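Local atomic coordinates of uncharacterized protein (Bacillus cereus, PDB entry 5F2H), a protein that is of unknown function but belongs to the alpha/beta hydrolase superfamily and may therefore act as a hydrolase. Residues B[150-155]-B[302-307]; B[144-149]-B[160-165]; B[132-137]-B[184-189]; B[199-204]-B[310-315]. One frame throughout, in Å; residues are numbered along the deposited sequence.

Contact 1 of 4, residues B[150-155]-B[302-307]; sequences WKSVLD and ELLKEA
The indole NE1 of Trp-150 is hydrogen-bonded to the hydroxyl of Tyr-296, and the same indole presents its six-membered ring to Leu-304 of helix 300-313. That bond satisfies the single polar atom of a buried side chain, while the carbon atoms of the indole do the work across the contact. CD2 of Leu-304 comes in obliquely, 3.7 Å from CZ3 of Trp-150, and the two side chains cross at about a right angle. In Trp-150, CG lies opposite the carbonyl carbon (chi1 -55°) and the indole stands nearly perpendicular to the CA-CB-CG plane (chi2 85°), a setting that carries the benzo part out to the leucine methyl. The other methyl of Leu-304, CD1, turns to the 3-10 segment that follows: it lies 3.4 Å from OG of Ser-152 and 4.2 Å from CG1 of Val-153. Leu-304 thus fills the angle between the indole and the start of the 3-10 turn, and the serine hydroxyl meets it as a packing neighbour.

Within the alpha/beta hydrolase fold, this joins the loop after helix 143-150 to the helix that follows the last strand, on one face of the central parallel sheet. Leu-304 also rests on Ile-229, Trp-150 on Ala-135, and Val-153 on Phe-133, so strands 227-231 and 131-136 lie beneath, while Phe-300 meets the indole edge to face. Trp-150 further touches the GxSxG sequence around Ser-208, a pattern that probably forms the nucleophile elbow of this fold.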
loop_
_atom_site.group_PDB
_atom_site.type_symbol
_atom_site.label_atom_id
_atom_site.label_comp_id
_atom_site.label_asym_id
_atom_site.label_seq_id
_atom_site.Cartn_x
_atom_site.Cartn_y
_atom_site.Cartn_z
ATOM N N TRP B 150 16.372 12.135 -1.578
ATOM C CA TRP B 150 14.946 11.783 -1.656
ATOM C C TRP B 150 14.709 10.297 -1.655
ATOM O O TRP B 150 13.587 9.853 -1.814
ATOM C CB TRP B 150 14.363 12.404 -2.937
ATOM C CG TRP B 150 14.599 13.869 -2.990
ATOM C CD1 TRP B 150 15.711 14.501 -3.445
ATOM C CD2 TRP B 150 13.725 14.888 -2.535
ATOM N NE1 TRP B 150 15.581 15.855 -3.311
ATOM C CE2 TRP B 150 14.348 16.122 -2.787
ATOM C CE3 TRP B 150 12.455 14.883 -1.964
ATOM C CZ2 TRP B 150 13.761 17.336 -2.457
ATOM C CZ3 TRP B 150 11.858 16.087 -1.666
ATOM C CH2 TRP B 150 12.515 17.296 -1.897
ATOM N N LYS B 151 15.775 9.535 -1.475
ATOM C CA LYS B 151 15.713 8.069 -1.464
ATOM C C LYS B 151 14.804 7.523 -0.358
ATOM O O LYS B 151 14.118 6.515 -0.563
ATOM C CB LYS B 151 17.125 7.513 -1.261
ATOM C CG LYS B 151 17.267 6.010 -1.423
ATOM C CD LYS B 151 18.657 5.505 -1.028
ATOM C CE LYS B 151 19.786 6.244 -1.741
ATOM N NZ LYS B 151 19.671 6.241 -3.225
ATOM N N SER B 152 14.770 8.208 0.787
ATOM C CA SER B 152 13.962 7.780 1.936
ATOM C C SER B 152 12.434 7.825 1.790
ATOM O O SER B 152 11.723 7.623 2.776
ATOM C CB SER B 152 14.380 8.557 3.184
ATOM O OG SER B 152 14.172 9.940 3.017
ATOM N N VAL B 153 11.920 8.118 0.599
ATOM C CA VAL B 153 10.466 8.142 0.390
ATOM C C VAL B 153 9.935 6.730 0.173
ATOM O O VAL B 153 8.732 6.506 0.211
ATOM C CB VAL B 153 10.032 9.000 -0.822
ATOM C CG1 VAL B 153 10.401 10.456 -0.599
ATOM C CG2 VAL B 153 10.620 8.470 -2.129
ATOM N N LEU B 154 10.829 5.786 -0.092
ATOM C CA LEU B 154 10.422 4.402 -0.311
ATOM C C LEU B 154 9.905 3.829 1.012
ATOM O O LEU B 154 9.043 2.954 1.035
ATOM C CB LEU B 154 11.596 3.581 -0.828
ATOM C CG LEU B 154 12.283 4.064 -2.106
ATOM C CD1 LEU B 154 13.454 3.147 -2.430
ATOM C CD2 LEU B 154 11.318 4.139 -3.283
ATOM N N ASP B 155 10.434 4.362 2.110
ATOM C CA ASP B 155 10.053 3.958 3.461
ATOM C C ASP B 155 8.587 4.298 3.751
ATOM O O ASP B 155 8.033 3.850 4.754
ATOM C CB ASP B 155 10.948 4.675 4.481
ATOM C CG ASP B 155 12.433 4.355 4.298
ATOM O OD1 ASP B 155 12.754 3.342 3.642
ATOM O OD2 ASP B 155 13.279 5.103 4.838
ATOM N N GLU B 302 14.318 12.969 7.817
ATOM C CA GLU B 302 13.378 12.993 8.937
ATOM C C GLU B 302 12.277 13.995 8.648
ATOM O O GLU B 302 11.124 13.772 9.003
ATOM C CB GLU B 302 14.072 13.332 10.257
ATOM C CG GLU B 302 14.968 12.225 10.765
ATOM C CD GLU B 302 14.187 10.955 11.099
ATOM O OE1 GLU B 302 12.935 10.969 11.042
ATOM O OE2 GLU B 302 14.825 9.935 11.442
ATOM N N LEU B 303 12.635 15.109 8.017
ATOM C CA LEU B 303 11.647 16.113 7.664
ATOM C C LEU B 303 10.722 15.489 6.644
ATOM O O LEU B 303 9.512 15.678 6.734
ATOM C CB LEU B 303 12.286 17.374 7.106
ATOM C CG LEU B 303 13.272 18.081 8.041
ATOM C CD1 LEU B 303 13.837 19.316 7.358
ATOM C CD2 LEU B 303 12.623 18.450 9.368
ATOM N N LEU B 304 11.283 14.744 5.684
ATOM C CA LEU B 304 10.459 14.063 4.671
ATOM C C LEU B 304 9.419 13.156 5.307
ATOM O O LEU B 304 8.332 12.982 4.754
ATOM C CB LEU B 304 11.282 13.233 3.693
ATOM C CG LEU B 304 12.068 13.899 2.578
ATOM C CD1 LEU B 304 12.887 12.867 1.815
ATOM C CD2 LEU B 304 11.091 14.579 1.638
ATOM N N LYS B 305 9.765 12.547 6.440
ATOM C CA LYS B 305 8.828 11.678 7.136
ATOM C C LYS B 305 7.636 12.541 7.578
ATOM O O LYS B 305 6.492 12.233 7.230
ATOM C CB LYS B 305 9.499 10.977 8.314
ATOM C CG LYS B 305 8.608 9.966 9.010
ATOM C CD LYS B 305 9.336 9.136 10.055
ATOM C CE LYS B 305 10.398 8.253 9.415
ATOM N NZ LYS B 305 11.055 7.364 10.410
ATOM N N GLU B 306 7.906 13.624 8.314
ATOM C CA GLU B 306 6.843 14.545 8.758
ATOM C C GLU B 306 6.013 15.056 7.591
ATOM O O GLU B 306 4.798 15.033 7.622
ATOM C CB GLU B 306 7.381 15.816 9.421
ATOM C CG GLU B 306 7.899 15.751 10.840
ATOM C CD GLU B 306 8.191 17.159 11.372
ATOM O OE1 GLU B 306 8.456 17.321 12.586
ATOM O OE2 GLU B 306 8.094 18.128 10.580
ATOM N N ALA B 307 6.706 15.586 6.594
ATOM C CA ALA B 307 6.068 16.138 5.408
ATOM C C ALA B 307 5.036 15.189 4.835
ATOM O O ALA B 307 3.890 15.551 4.630
ATOM C CB ALA B 307 7.120 16.471 4.370
#

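Contact 2 of 4, residues B[144-149]-B[160-165]; sequences AIVEPY and LALPQS
Glu-147 meets Leu-162 through the aliphatic root of its side chain, and the close part of the contact is confined to this pair. CD1 of Leu-162 lies 3.4 Å from CB and 3.6 Å from CA of Glu-147, with CG a little farther at 3.9 Å, so one methyl is set against the helix backbone and the first two carbons of the glutamate. The side chains cross at about a right angle. Leu-162 has its CG opposite the carbonyl carbon (chi1 -62°) and an extended second torsion, which sends CD1 out from the strand to the helix. On the other flank the fit is looser: CG1 of Val-146 stays 4.4 Å from the same CD1.

The two segments belong to the beta-alpha-beta unit of strand 131-136, helix 143-150 and strand 158-164, in which the helix lies over the sheet. Leu-162 also packs on Ala-135 of the neighbouring strand and on Ile-143 at the start of the helix.

Away from the leucine, the glutamate head lies at the subunit interface, in a partly exposed position. Beyond CG the chain runs on extended (chi2 179°), taking the carboxylate past the leucine. There OE1 forms a salt bridge with Lys-122 of the second subunit, while OE2 pairs with Lys-151 of its own chain. Residues 160-164 form an antiparallel ladder with a strand of that second subunit, which carries the sheet across the dimer.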
loop_
_atom_site.group_PDB
_atom_site.type_symbol
_atom_site.label_atom_id
_atom_site.label_comp_id
_atom_site.label_asym_id
_atom_site.label_seq_id
_atom_site.Cartn_x
_atom_site.Cartn_y
_atom_site.Cartn_z
ATOM N N ALA B 144 21.987 11.433 -10.294
ATOM C CA ALA B 144 22.865 10.883 -9.268
ATOM C C ALA B 144 22.930 11.780 -8.040
ATOM O O ALA B 144 22.874 11.313 -6.904
ATOM C CB ALA B 144 24.254 10.690 -9.816
ATOM N N ILE B 145 23.022 13.077 -8.288
ATOM C CA ILE B 145 23.144 14.083 -7.235
ATOM C C ILE B 145 21.911 14.346 -6.384
ATOM O O ILE B 145 22.013 14.700 -5.217
ATOM C CB ILE B 145 23.567 15.421 -7.868
ATOM C CG1 ILE B 145 24.970 15.271 -8.454
ATOM C CG2 ILE B 145 23.553 16.540 -6.845
ATOM C CD1 ILE B 145 25.443 16.499 -9.196
ATOM N N VAL B 146 20.741 14.171 -6.959
ATOM C CA VAL B 146 19.519 14.440 -6.222
ATOM C C VAL B 146 18.925 13.178 -5.571
ATOM O O VAL B 146 18.230 13.262 -4.589
ATOM C CB VAL B 146 18.504 15.154 -7.160
ATOM C CG1 VAL B 146 18.066 14.225 -8.278
ATOM C CG2 VAL B 146 17.292 15.641 -6.383
ATOM N N GLU B 147 19.254 12.006 -6.089
ATOM C CA GLU B 147 18.718 10.773 -5.544
ATOM C C GLU B 147 18.952 10.585 -4.037
ATOM O O GLU B 147 18.011 10.342 -3.297
ATOM C CB GLU B 147 19.237 9.595 -6.378
ATOM C CG GLU B 147 18.871 8.200 -5.893
ATOM C CD GLU B 147 19.419 7.091 -6.791
ATOM O OE1 GLU B 147 19.430 7.239 -8.026
ATOM O OE2 GLU B 147 19.792 6.027 -6.266
ATOM N N PRO B 148 20.189 10.765 -3.560
ATOM C CA PRO B 148 20.457 10.545 -2.135
ATOM C C PRO B 148 19.574 11.300 -1.144
ATOM O O PRO B 148 19.314 10.775 -0.054
ATOM C CB PRO B 148 21.909 10.999 -1.971
ATOM C CG PRO B 148 22.520 10.853 -3.308
ATOM C CD PRO B 148 21.416 11.113 -4.296
ATOM N N TYR B 149 19.108 12.499 -1.509
ATOM C CA TYR B 149 18.291 13.286 -0.594
ATOM C C TYR B 149 16.821 12.910 -0.592
ATOM O O TYR B 149 16.091 13.305 0.322
ATOM C CB TYR B 149 18.421 14.777 -0.909
ATOM C CG TYR B 149 19.822 15.337 -0.802
ATOM C CD1 TYR B 149 20.283 15.864 0.384
ATOM C CD2 TYR B 149 20.659 15.399 -1.912
ATOM C CE1 TYR B 149 21.568 16.391 0.469
ATOM C CE2 TYR B 149 21.923 15.949 -1.842
ATOM C CZ TYR B 149 22.382 16.430 -0.651
ATOM O OH TYR B 149 23.673 16.945 -0.561
ATOM N N LEU B 160 9.596 6.298 -6.455
ATOM C CA LEU B 160 10.305 7.561 -6.684
ATOM C C LEU B 160 10.712 7.768 -8.116
ATOM O O LEU B 160 11.471 6.989 -8.673
ATOM C CB LEU B 160 11.544 7.621 -5.785
ATOM C CG LEU B 160 12.529 8.784 -5.868
ATOM C CD1 LEU B 160 11.864 10.129 -5.667
ATOM C CD2 LEU B 160 13.655 8.576 -4.857
ATOM N N ALA B 161 10.232 8.856 -8.691
ATOM C CA ALA B 161 10.546 9.199 -10.051
ATOM C C ALA B 161 11.481 10.386 -9.982
ATOM O O ALA B 161 11.191 11.361 -9.297
ATOM C CB ALA B 161 9.290 9.587 -10.786
ATOM N N LEU B 162 12.628 10.284 -10.638
ATOM C CA LEU B 162 13.584 11.378 -10.658
ATOM C C LEU B 162 13.773 11.791 -12.111
ATOM O O LEU B 162 14.445 11.097 -12.863
ATOM C CB LEU B 162 14.919 10.974 -10.031
ATOM C CG LEU B 162 14.906 10.563 -8.552
ATOM C CD1 LEU B 162 16.294 10.148 -8.079
ATOM C CD2 LEU B 162 14.378 11.674 -7.672
ATOM N N PRO B 163 13.157 12.912 -12.520
ATOM C CA PRO B 163 13.294 13.375 -13.898
ATOM C C PRO B 163 14.555 14.185 -14.088
ATOM O O PRO B 163 15.027 14.797 -13.151
ATOM C CB PRO B 163 12.065 14.272 -14.098
ATOM C CG PRO B 163 11.140 13.944 -12.969
ATOM C CD PRO B 163 12.067 13.619 -11.838
ATOM N N GLN B 164 15.109 14.152 -15.287
ATOM C CA GLN B 164 16.308 14.898 -15.590
ATOM C C GLN B 164 15.988 15.815 -16.779
ATOM O O GLN B 164 15.427 15.368 -17.802
ATOM C CB GLN B 164 17.452 13.964 -15.945
ATOM C CG GLN B 164 18.811 14.631 -15.966
ATOM C CD GLN B 164 19.915 13.636 -16.302
ATOM O OE1 GLN B 164 20.738 13.293 -15.456
ATOM N NE2 GLN B 164 19.847 13.072 -17.486
ATOM N N SER B 165 16.373 17.086 -16.656
ATOM C CA SER B 165 16.111 18.054 -17.703
ATOM C C SER B 165 16.944 17.792 -18.934
ATOM O O SER B 165 18.071 17.326 -18.854
ATOM C CB SER B 165 16.396 19.470 -17.209
ATOM O OG SER B 165 16.239 20.407 -18.267
#

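Contact 3 of 4, residues B[132-137]-B[184-189]; sequences LFIAMH and EELKEH
Leu-186 places its CG trans to the backbone N (chi1 -176°), and the second torsion, 48°, then directs CD1 from helix 179-195 to Ile-134 and Met-136 on the strand. CD1 is the methyl that makes both contacts. It lies 4.2 Å from CG2 of Ile-134, the branch that stands opposite that residue's own backbone N. Met-136, present as selenomethionine, is modelled with its chain bent at the second and third torsions, and its SE lies 4.2 Å from CD1 of Leu-186. A distance of 3.8 Å from CE of Met-136 to CD1 of Leu-186 is doubtful, because the model brings CE too close to CG2 of Ile-134. The three residues are buried and the contact is entirely apolar.

Ile-134 and Met-136 reach also to Ile-204 on one neighbouring strand and to Pro-163 on the other, and Leu-186 itself touches Ile-204. Phe-133 and Ala-135, alternating with them, face the other side of the sheet, which helix 143-150 and the loop after it cover. Helices thus cover both faces of a parallel sheet, the three-layer alpha/beta/alpha sandwich of the alpha/beta hydrolases.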
loop_
_atom_site.group_PDB
_atom_site.type_symbol
_atom_site.label_atom_id
_atom_site.label_comp_id
_atom_site.label_asym_id
_atom_site.label_seq_id
_atom_site.Cartn_x
_atom_site.Cartn_y
_atom_site.Cartn_z
ATOM N N LEU B 132 3.058 7.730 -5.861
ATOM C CA LEU B 132 4.151 8.308 -6.640
ATOM C C LEU B 132 4.711 9.544 -6.010
ATOM O O LEU B 132 3.989 10.314 -5.410
ATOM C CB LEU B 132 3.686 8.665 -8.055
ATOM C CG LEU B 132 4.713 9.364 -8.959
ATOM C CD1 LEU B 132 5.996 8.565 -9.128
ATOM C CD2 LEU B 132 4.113 9.620 -10.327
ATOM N N PHE B 133 6.019 9.716 -6.132
ATOM C CA PHE B 133 6.691 10.880 -5.601
ATOM C C PHE B 133 7.672 11.335 -6.674
ATOM O O PHE B 133 8.503 10.558 -7.131
ATOM C CB PHE B 133 7.461 10.554 -4.343
ATOM C CG PHE B 133 8.005 11.761 -3.654
ATOM C CD1 PHE B 133 9.002 12.515 -4.238
ATOM C CD2 PHE B 133 7.571 12.100 -2.397
ATOM C CE1 PHE B 133 9.539 13.608 -3.583
ATOM C CE2 PHE B 133 8.085 13.196 -1.738
ATOM C CZ PHE B 133 9.080 13.944 -2.319
ATOM N N ILE B 134 7.590 12.598 -7.075
ATOM C CA ILE B 134 8.495 13.067 -8.090
ATOM C C ILE B 134 9.381 14.137 -7.502
ATOM O O ILE B 134 8.885 15.116 -6.976
ATOM C CB ILE B 134 7.745 13.655 -9.263
ATOM C CG1 ILE B 134 6.620 12.729 -9.676
ATOM C CG2 ILE B 134 8.704 13.909 -10.399
ATOM C CD1 ILE B 134 5.829 13.245 -10.869
ATOM N N ALA B 135 10.687 13.937 -7.566
ATOM C CA ALA B 135 11.618 14.908 -7.038
ATOM C C ALA B 135 12.327 15.581 -8.190
ATOM O O ALA B 135 12.725 14.895 -9.142
ATOM C CB ALA B 135 12.626 14.249 -6.122
HETATM N N MSE B 136 12.518 16.901 -8.080
HETATM C CA MSE B 136 13.186 17.682 -9.121
HETATM C C MSE B 136 14.511 18.260 -8.713
HETATM O O MSE B 136 14.593 19.152 -7.872
HETATM C CB MSE B 136 12.334 18.893 -9.528
HETATM C CG MSE B 136 10.898 18.541 -9.884
HETATM SE SE MSE B 136 10.946 17.684 -11.662
HETATM C CE MSE B 136 10.118 16.105 -10.905
ATOM N N HIS B 137 15.563 17.811 -9.373
ATOM C CA HIS B 137 16.894 18.304 -9.101
ATOM C C HIS B 137 17.039 19.800 -9.335
ATOM O O HIS B 137 16.216 20.406 -10.012
ATOM C CB HIS B 137 17.899 17.577 -9.991
ATOM C CG HIS B 137 17.772 17.885 -11.455
ATOM N ND1 HIS B 137 18.481 18.897 -12.070
ATOM C CD2 HIS B 137 17.067 17.275 -12.436
ATOM C CE1 HIS B 137 18.221 18.893 -13.364
ATOM N NE2 HIS B 137 17.355 17.928 -13.609
ATOM N N GLU B 184 6.740 21.013 -19.689
ATOM C CA GLU B 184 6.335 20.051 -20.728
ATOM C C GLU B 184 6.827 18.676 -20.411
ATOM O O GLU B 184 6.042 17.753 -20.347
ATOM C CB GLU B 184 6.860 20.445 -22.105
ATOM C CG GLU B 184 6.336 21.770 -22.618
ATOM C CD GLU B 184 6.993 22.184 -23.911
ATOM O OE1 GLU B 184 7.706 21.352 -24.515
ATOM O OE2 GLU B 184 6.800 23.354 -24.314
ATOM N N GLU B 185 8.135 18.554 -20.223
ATOM C CA GLU B 185 8.769 17.276 -19.888
ATOM C C GLU B 185 8.121 16.698 -18.655
ATOM O O GLU B 185 7.658 15.569 -18.681
ATOM C CB GLU B 185 10.268 17.442 -19.655
ATOM C CG GLU B 185 11.009 17.902 -20.899
ATOM C CD GLU B 185 12.484 18.141 -20.664
ATOM O OE1 GLU B 185 13.042 17.588 -19.664
ATOM O OE2 GLU B 185 13.085 18.856 -21.508
ATOM N N LEU B 186 8.020 17.499 -17.601
ATOM C CA LEU B 186 7.399 17.047 -16.373
ATOM C C LEU B 186 6.031 16.444 -16.635
ATOM O O LEU B 186 5.639 15.484 -15.985
ATOM C CB LEU B 186 7.311 18.161 -15.327
ATOM C CG LEU B 186 6.732 17.673 -13.981
ATOM C CD1 LEU B 186 7.400 16.385 -13.489
ATOM C CD2 LEU B 186 6.784 18.726 -12.878
ATOM N N LYS B 187 5.312 16.986 -17.604
ATOM C CA LYS B 187 3.986 16.481 -17.947
ATOM C C LYS B 187 4.131 15.162 -18.680
ATOM O O LYS B 187 3.444 14.198 -18.370
ATOM C CB LYS B 187 3.264 17.500 -18.818
ATOM C CG LYS B 187 1.842 17.136 -19.170
ATOM C CD LYS B 187 1.272 18.274 -19.991
ATOM C CE LYS B 187 -0.239 18.232 -20.031
ATOM N NZ LYS B 187 -0.785 19.368 -20.825
ATOM N N GLU B 188 5.054 15.129 -19.633
ATOM C CA GLU B 188 5.312 13.929 -20.430
ATOM C C GLU B 188 5.616 12.762 -19.514
ATOM O O GLU B 188 5.023 11.702 -19.661
ATOM C CB GLU B 188 6.485 14.131 -21.399
ATOM C CG GLU B 188 6.333 15.253 -22.427
ATOM C CD GLU B 188 5.184 15.042 -23.409
ATOM O OE1 GLU B 188 4.468 14.024 -23.289
ATOM O OE2 GLU B 188 5.010 15.881 -24.330
ATOM N N HIS B 189 6.538 12.950 -18.570
ATOM C CA HIS B 189 6.863 11.881 -17.647
ATOM C C HIS B 189 5.651 11.460 -16.842
ATOM O O HIS B 189 5.367 10.270 -16.702
ATOM C CB HIS B 189 7.984 12.249 -16.679
ATOM C CG HIS B 189 9.310 12.444 -17.333
ATOM N ND1 HIS B 189 9.971 13.653 -17.333
ATOM C CD2 HIS B 189 10.072 11.599 -18.063
ATOM C CE1 HIS B 189 11.101 13.535 -18.000
ATOM N NE2 HIS B 189 11.182 12.301 -18.464
#

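Contact 4 of 4, residues B[199-204]-B[310-315]; sequences GESVII and YIEDKS
Ile-203 and Ile-311 reach toward each other tip to tip, and both branches of each side chain take part. CG2 of Ile-203 is 3.9 Å from CD1 of Ile-311, and CD1 of Ile-203 is likewise 3.9 Å from CG2 of Ile-311, so the short and long branches are exchanged across the gap. The two terminal methyls, CD1 of Ile-203 and CD1 of Ile-311, are 4.1 Å apart. Both residues have CG1 opposite the carbonyl carbon and the chain extended beyond it.

Next to this apolar pair, OG of Ser-201 faces the aliphatic part of Glu-312, 4.1 Å from its CG. The serine oxygen is hydrogen-bonded to the hydroxyl of Tyr-158, so this buried atom has a polar partner there. Glu-312 is bent at its second torsion (chi2 61°), and its CB and CG methylenes, not the carboxylate, come up against the serine.

Further out, backbone bonds to strand 131-136 hold the strand-side residues: Ser-201 pairs with Leu-132, and Ile-203 with Leu-132 and Ile-134. The helix reaches this point in a wider, pi-type turn at 310-313. Ile-229 of strand 227-231 touches both isoleucines, and Phe-133 touches Ile-203, while Ile-204 points away to Ala-214 and Ile-218 of helix 209-219. The C-terminal helix 300-313 thus lies over one face of the sheet and helix 209-219 over the other.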
loop_
_atom_site.group_PDB
_atom_site.type_symbol
_atom_site.label_atom_id
_atom_site.label_comp_id
_atom_site.label_asym_id
_atom_site.label_seq_id
_atom_site.Cartn_x
_atom_site.Cartn_y
_atom_site.Cartn_z
ATOM N N GLY B 199 -2.222 5.761 -10.506
ATOM C CA GLY B 199 -2.043 5.695 -9.064
ATOM C C GLY B 199 -2.945 6.590 -8.238
ATOM O O GLY B 199 -3.696 7.421 -8.767
ATOM N N GLU B 200 -2.850 6.393 -6.923
ATOM C CA GLU B 200 -3.625 7.140 -5.933
ATOM C C GLU B 200 -2.941 8.442 -5.498
ATOM O O GLU B 200 -3.124 9.481 -6.140
ATOM C CB GLU B 200 -3.955 6.264 -4.706
ATOM C CG GLU B 200 -4.827 5.033 -4.954
ATOM C CD GLU B 200 -4.165 3.922 -5.762
ATOM O OE1 GLU B 200 -2.935 3.956 -5.961
ATOM O OE2 GLU B 200 -4.872 2.974 -6.162
ATOM N N SER B 201 -2.134 8.396 -4.441
ATOM C CA SER B 201 -1.471 9.598 -3.941
ATOM C C SER B 201 -0.264 10.033 -4.764
ATOM O O SER B 201 0.508 9.194 -5.224
ATOM C CB SER B 201 -1.036 9.387 -2.485
ATOM O OG SER B 201 -0.371 10.536 -1.972
ATOM N N VAL B 202 -0.099 11.351 -4.927
ATOM C CA VAL B 202 1.038 11.923 -5.670
ATOM C C VAL B 202 1.587 13.189 -4.981
ATOM O O VAL B 202 0.861 14.149 -4.740
ATOM C CB VAL B 202 0.673 12.267 -7.117
ATOM C CG1 VAL B 202 1.881 12.839 -7.846
ATOM C CG2 VAL B 202 0.156 11.035 -7.837
ATOM N N ILE B 203 2.872 13.173 -4.659
ATOM C CA ILE B 203 3.528 14.292 -4.010
ATOM C C ILE B 203 4.693 14.695 -4.883
ATOM O O ILE B 203 5.454 13.823 -5.312
ATOM C CB ILE B 203 4.105 13.868 -2.641
ATOM C CG1 ILE B 203 2.985 13.381 -1.713
ATOM C CG2 ILE B 203 4.899 15.011 -2.010
ATOM C CD1 ILE B 203 3.457 12.922 -0.346
ATOM N N ILE B 204 4.866 15.990 -5.138
ATOM C CA ILE B 204 6.007 16.413 -5.938
ATOM C C ILE B 204 6.924 17.267 -5.086
ATOM O O ILE B 204 6.474 18.124 -4.352
ATOM C CB ILE B 204 5.649 17.111 -7.251
ATOM C CG1 ILE B 204 6.930 17.365 -8.048
ATOM C CG2 ILE B 204 4.912 18.411 -6.987
ATOM C CD1 ILE B 204 6.708 17.848 -9.459
ATOM N N TYR B 310 2.145 14.628 7.268
ATOM C CA TYR B 310 1.324 15.817 7.143
ATOM C C TYR B 310 0.480 15.813 5.881
ATOM O O TYR B 310 -0.743 15.840 5.961
ATOM C CB TYR B 310 2.231 17.047 7.151
ATOM C CG TYR B 310 1.543 18.358 6.883
ATOM C CD1 TYR B 310 0.851 19.028 7.888
ATOM C CD2 TYR B 310 1.655 18.972 5.642
ATOM C CE1 TYR B 310 0.245 20.248 7.646
ATOM C CE2 TYR B 310 1.055 20.194 5.388
ATOM C CZ TYR B 310 0.350 20.829 6.388
ATOM O OH TYR B 310 -0.246 22.046 6.125
ATOM N N ILE B 311 1.144 15.723 4.730
ATOM C CA ILE B 311 0.480 15.746 3.420
ATOM C C ILE B 311 -0.668 14.787 3.224
ATOM O O ILE B 311 -1.788 15.202 2.942
ATOM C CB ILE B 311 1.482 15.582 2.248
ATOM C CG1 ILE B 311 2.350 16.836 2.157
ATOM C CG2 ILE B 311 0.754 15.389 0.915
ATOM C CD1 ILE B 311 3.389 16.794 1.066
ATOM N N GLU B 312 -0.443 13.500 3.364
ATOM C CA GLU B 312 -1.589 12.672 3.126
ATOM C C GLU B 312 -1.992 11.619 4.127
ATOM O O GLU B 312 -3.171 11.284 4.235
ATOM C CB GLU B 312 -1.382 11.736 1.933
ATOM C CG GLU B 312 -2.709 11.224 1.386
ATOM C CD GLU B 312 -3.604 12.359 0.877
ATOM O OE1 GLU B 312 -3.123 13.505 0.724
ATOM O OE2 GLU B 312 -4.795 12.107 0.610
ATOM N N ASP B 313 -1.011 11.159 4.897
ATOM C CA ASP B 313 -1.195 10.351 6.105
ATOM C C ASP B 313 -2.307 11.048 6.922
ATOM O O ASP B 313 -3.339 10.429 7.209
ATOM C CB ASP B 313 0.179 10.113 6.753
ATOM C CG ASP B 313 0.127 9.231 7.980
ATOM O OD1 ASP B 313 -0.935 8.661 8.288
ATOM O OD2 ASP B 313 1.184 9.085 8.626
ATOM N N LYS B 314 -2.130 12.328 7.269
ATOM C CA LYS B 314 -3.082 12.999 8.161
ATOM C C LYS B 314 -4.505 12.881 7.615
ATOM O O LYS B 314 -5.389 12.340 8.284
ATOM C CB LYS B 314 -2.760 14.484 8.374
ATOM C CG LYS B 314 -3.786 15.150 9.288
ATOM C CD LYS B 314 -3.629 16.652 9.445
ATOM C CE LYS B 314 -4.777 17.198 10.287
ATOM N NZ LYS B 314 -4.755 18.677 10.442
ATOM N N SER B 315 -4.718 13.393 6.404
ATOM C CA SER B 315 -6.033 13.358 5.770
ATOM C C SER B 315 -5.922 13.016 4.283
ATOM O O SER B 315 -6.575 13.626 3.434
ATOM C CB SER B 315 -6.726 14.708 5.963
ATOM O OG SER B 315 -5.947 15.753 5.410
#

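All four contacts lie on or against one parallel sheet of the hydrolase-like domain. Contacts 1 and 4 share helix 300-313, with centres about 12 Å apart, and lie on the same face as contact 2; contact 3 takes the other face. Contacts 2 and 3 have centres about 10 Å apart and use the neighbouring strands 158-164 and 131-136, while strand 202-207 of contact 4 adjoins the latter. Along the chain, contact 2 is nested within contact 3, which closes before contact 4 opens; contact 1 crosses all three. The C-terminal helix is thereby tied back to early parts of the domain. Contacts 2 and 3, and Leu-154 of contact 1, also touch the second subunit.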